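Local atomic coordinates of cytochrome c-552/4 domain-containing protein (Ignicoccus hospitalis KIN4/I, PDB entry 4QO5), a protein that binds eight c-type hemes and is membrane-associated, and so probably transfers electrons along its heme chain. Residues P18-C23 against C79-G84. Numbering follows the deposited sequence.
Sequences PQTKTC and CYECHG. With HEC (heme c), chain C.
Tyr-80, Thr-20 and Cys-79 carry the meeting of segment 18-23, the start of helix 18-30, with helix 79-83; the two short segments cross nearly at right angles. CG of Tyr-80 stands anti to its backbone N (chi1 180°), turning one face of the ring to Gln-19, whose CB and CG lie over it. There Gln-19 CB makes a CH-pi contact 3.9 Å from the Tyr-80 ring centroid, and the Gln-19 chain, bent at chi2, stacks its amide nearly parallel to the ring, the planes 8° apart. Gly-84 CA lies on the opposite side, offset toward the rim. Thr-20 OG1 is gripped twice: it accepts from Tyr-80 N at 3.0 Å (156° at the hydrogen) and donates to the syn lone pair of Glu-81 OE2 at 2.6 Å. Ser-17 OG, also bonded to Thr-20 N, holds Glu-81 OE1. Alongside, Cys-23 CB packs on Cys-79 SG at 3.7 Å. Each cysteine is thioether-linked to a different heme c; Cys-79, Cys-82 and His-83 form the CXXCH motif, His-83 NE2 and His-222 binding the iron of the heme that Cys-79 and Cys-82 carry. The bonds to Glu-81 are consistent with an ionised carboxylate, and the buried Thr-20 hydroxyl ties two heme attachment sites together.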
loop_
_atom_site.group_PDB
_atom_site.type_symbol
_atom_site.label_atom_id
_atom_site.label_comp_id
_atom_site.label_asym_id
_atom_site.label_seq_id
_atom_site.Cartn_x
_atom_site.Cartn_y
_atom_site.Cartn_z
ATOM N N PRO A 18 -40.662 23.114 1.419
ATOM C CA PRO A 18 -40.407 24.557 1.333
ATOM C C PRO A 18 -39.186 24.945 2.143
ATOM O O PRO A 18 -38.433 25.838 1.739
ATOM C CB PRO A 18 -41.658 25.180 1.953
ATOM C CG PRO A 18 -42.725 24.153 1.775
ATOM C CD PRO A 18 -42.046 22.808 1.818
ATOM N N GLN A 19 -38.981 24.275 3.271
ATOM C CA GLN A 19 -37.829 24.579 4.110
ATOM C C GLN A 19 -36.533 24.259 3.392
ATOM O O GLN A 19 -35.624 25.084 3.325
ATOM C CB GLN A 19 -37.889 23.815 5.422
ATOM C CG GLN A 19 -39.049 24.235 6.318
ATOM C CD GLN A 19 -40.267 23.336 6.169
ATOM O OE1 GLN A 19 -40.472 22.695 5.135
ATOM N NE2 GLN A 19 -41.088 23.286 7.212
ATOM N N THR A 20 -36.462 23.056 2.838
ATOM C CA THR A 20 -35.245 22.628 2.173
ATOM C C THR A 20 -34.952 23.518 0.969
ATOM O O THR A 20 -33.798 23.822 0.696
ATOM C CB THR A 20 -35.281 21.122 1.852
ATOM O OG1 THR A 20 -35.055 20.406 3.073
ATOM C CG2 THR A 20 -34.167 20.719 0.848
ATOM N N LYS A 21 -35.994 23.978 0.280
ATOM C CA LYS A 21 -35.786 24.880 -0.847
ATOM C C LYS A 21 -35.065 26.149 -0.406
ATOM O O LYS A 21 -34.247 26.689 -1.137
ATOM C CB LYS A 21 -37.101 25.243 -1.542
ATOM C CG LYS A 21 -37.685 24.121 -2.392
ATOM C CD LYS A 21 -38.881 24.626 -3.201
ATOM C CE LYS A 21 -39.172 23.729 -4.397
ATOM N NZ LYS A 21 -40.275 24.275 -5.253
ATOM N N THR A 22 -35.366 26.610 0.800
ATOM C CA THR A 22 -34.673 27.764 1.354
ATOM C C THR A 22 -33.203 27.451 1.658
ATOM O O THR A 22 -32.312 28.234 1.299
ATOM C CB THR A 22 -35.393 28.293 2.597
ATOM O OG1 THR A 22 -36.751 28.614 2.250
ATOM C CG2 THR A 22 -34.702 29.545 3.110
ATOM N N CYS A 23 -32.938 26.310 2.289
ATOM C CA CYS A 23 -31.550 25.904 2.535
ATOM C C CYS A 23 -30.774 25.833 1.229
ATOM O O CYS A 23 -29.645 26.314 1.140
ATOM C CB CYS A 23 -31.448 24.522 3.170
ATOM S SG CYS A 23 -32.790 24.040 4.262
ATOM N N CYS A 79 -32.025 18.916 3.288
ATOM C CA CYS A 79 -31.249 19.521 4.369
ATOM C C CYS A 79 -32.080 19.690 5.650
ATOM O O CYS A 79 -31.621 19.388 6.746
ATOM C CB CYS A 79 -30.750 20.910 3.940
ATOM S SG CYS A 79 -30.353 21.095 2.151
ATOM N N TYR A 80 -33.299 20.186 5.506
ATOM C CA TYR A 80 -34.116 20.445 6.685
ATOM C C TYR A 80 -34.660 19.153 7.293
ATOM O O TYR A 80 -34.832 19.054 8.510
ATOM C CB TYR A 80 -35.252 21.406 6.353
ATOM C CG TYR A 80 -36.128 21.687 7.558
ATOM C CD1 TYR A 80 -35.713 22.581 8.533
ATOM C CD2 TYR A 80 -37.343 21.032 7.727
ATOM C CE1 TYR A 80 -36.498 22.841 9.646
ATOM C CE2 TYR A 80 -38.136 21.286 8.842
ATOM C CZ TYR A 80 -37.701 22.191 9.791
ATOM O OH TYR A 80 -38.463 22.456 10.906
ATOM N N GLU A 81 -34.902 18.154 6.445
ATOM C CA GLU A 81 -35.491 16.906 6.912
ATOM C C GLU A 81 -34.564 16.207 7.904
ATOM O O GLU A 81 -35.027 15.666 8.899
ATOM C CB GLU A 81 -35.869 15.986 5.742
ATOM C CG GLU A 81 -37.106 16.447 4.962
ATOM C CD GLU A 81 -36.975 17.862 4.385
ATOM O OE1 GLU A 81 -37.795 18.741 4.747
ATOM O OE2 GLU A 81 -36.060 18.102 3.564
ATOM N N CYS A 82 -33.259 16.248 7.662
ATOM C CA CYS A 82 -32.287 15.731 8.644
ATOM C C CYS A 82 -31.891 16.716 9.744
ATOM O O CYS A 82 -31.979 16.405 10.928
ATOM C CB CYS A 82 -31.032 15.221 7.946
ATOM S SG CYS A 82 -31.412 13.691 7.099
ATOM N N HIS A 83 -31.427 17.895 9.349
ATOM C CA HIS A 83 -30.832 18.812 10.303
ATOM C C HIS A 83 -31.846 19.510 11.188
ATOM O O HIS A 83 -31.474 20.110 12.186
ATOM C CB HIS A 83 -29.968 19.853 9.586
ATOM C CG HIS A 83 -28.700 19.283 9.054
ATOM N ND1 HIS A 83 -27.599 19.052 9.855
ATOM C CD2 HIS A 83 -28.358 18.857 7.816
ATOM C CE1 HIS A 83 -26.627 18.528 9.128
ATOM N NE2 HIS A 83 -27.068 18.415 7.895
ATOM N N GLY A 84 -33.119 19.431 10.821
ATOM C CA GLY A 84 -34.165 20.046 11.631
ATOM C C GLY A 84 -34.906 19.057 12.516
ATOM O O GLY A 84 -35.850 19.434 13.209
HETATM FE FE HEC C . -25.925 17.563 6.357
HETATM C CHA HEC C . -23.299 17.658 8.574
HETATM C CHB HEC C . -25.247 20.840 5.491
HETATM C CHC HEC C . -28.368 17.385 4.137
HETATM C CHD HEC C . -26.709 14.403 7.433
HETATM N NA HEC C . -24.541 18.950 6.870
HETATM C C1A HEC C . -23.542 18.776 7.829
HETATM C C2A HEC C . -22.780 19.991 7.946
HETATM C C3A HEC C . -23.298 20.867 7.093
HETATM C C4A HEC C . -24.407 20.241 6.403
HETATM C CMA HEC C . -22.794 22.308 6.860
HETATM C CAA HEC C . -21.608 20.217 8.933
HETATM C CBA HEC C . -20.381 19.360 8.671
HETATM C CGA HEC C . -19.568 20.056 7.622
HETATM O O1A HEC C . -19.046 19.340 6.728
HETATM O O2A HEC C . -19.466 21.315 7.675
HETATM N NB HEC C . -26.671 18.869 5.191
HETATM C C1B HEC C . -26.213 20.134 4.852
HETATM C C2B HEC C . -26.855 20.579 3.648
HETATM C C3B HEC C . -27.651 19.560 3.291
HETATM C C4B HEC C . -27.587 18.512 4.246
HETATM C CMB HEC C . -26.524 21.931 2.956
HETATM C CAB HEC C . -28.506 19.258 2.075
HETATM C CBB HEC C . -27.825 19.754 0.752
HETATM N NC HEC C . -27.296 16.193 5.904
HETATM C C1C HEC C . -28.268 16.304 4.947
HETATM C C2C HEC C . -29.208 15.218 5.067
HETATM C C3C HEC C . -28.573 14.321 5.841
HETATM C C4C HEC C . -27.483 14.970 6.469
HETATM C CMC HEC C . -30.271 14.989 3.955
HETATM C CAC HEC C . -28.883 12.889 6.348
HETATM C CBC HEC C . -29.531 11.942 5.299
HETATM N ND HEC C . -25.137 16.299 7.746
HETATM C C1D HEC C . -25.608 15.008 7.972
HETATM C C2D HEC C . -24.787 14.301 8.922
HETATM C C3D HEC C . -23.716 15.308 9.315
HETATM C C4D HEC C . -24.024 16.506 8.546
HETATM C CMD HEC C . -25.056 12.831 9.352
HETATM C CAD HEC C . -22.514 15.199 10.295
HETATM C CBD HEC C . -22.558 14.058 11.294
HETATM C CGD HEC C . -21.918 12.821 10.685
HETATM O O1D HEC C . -21.860 11.788 11.382
HETATM O O2D HEC C . -21.464 12.871 9.513
#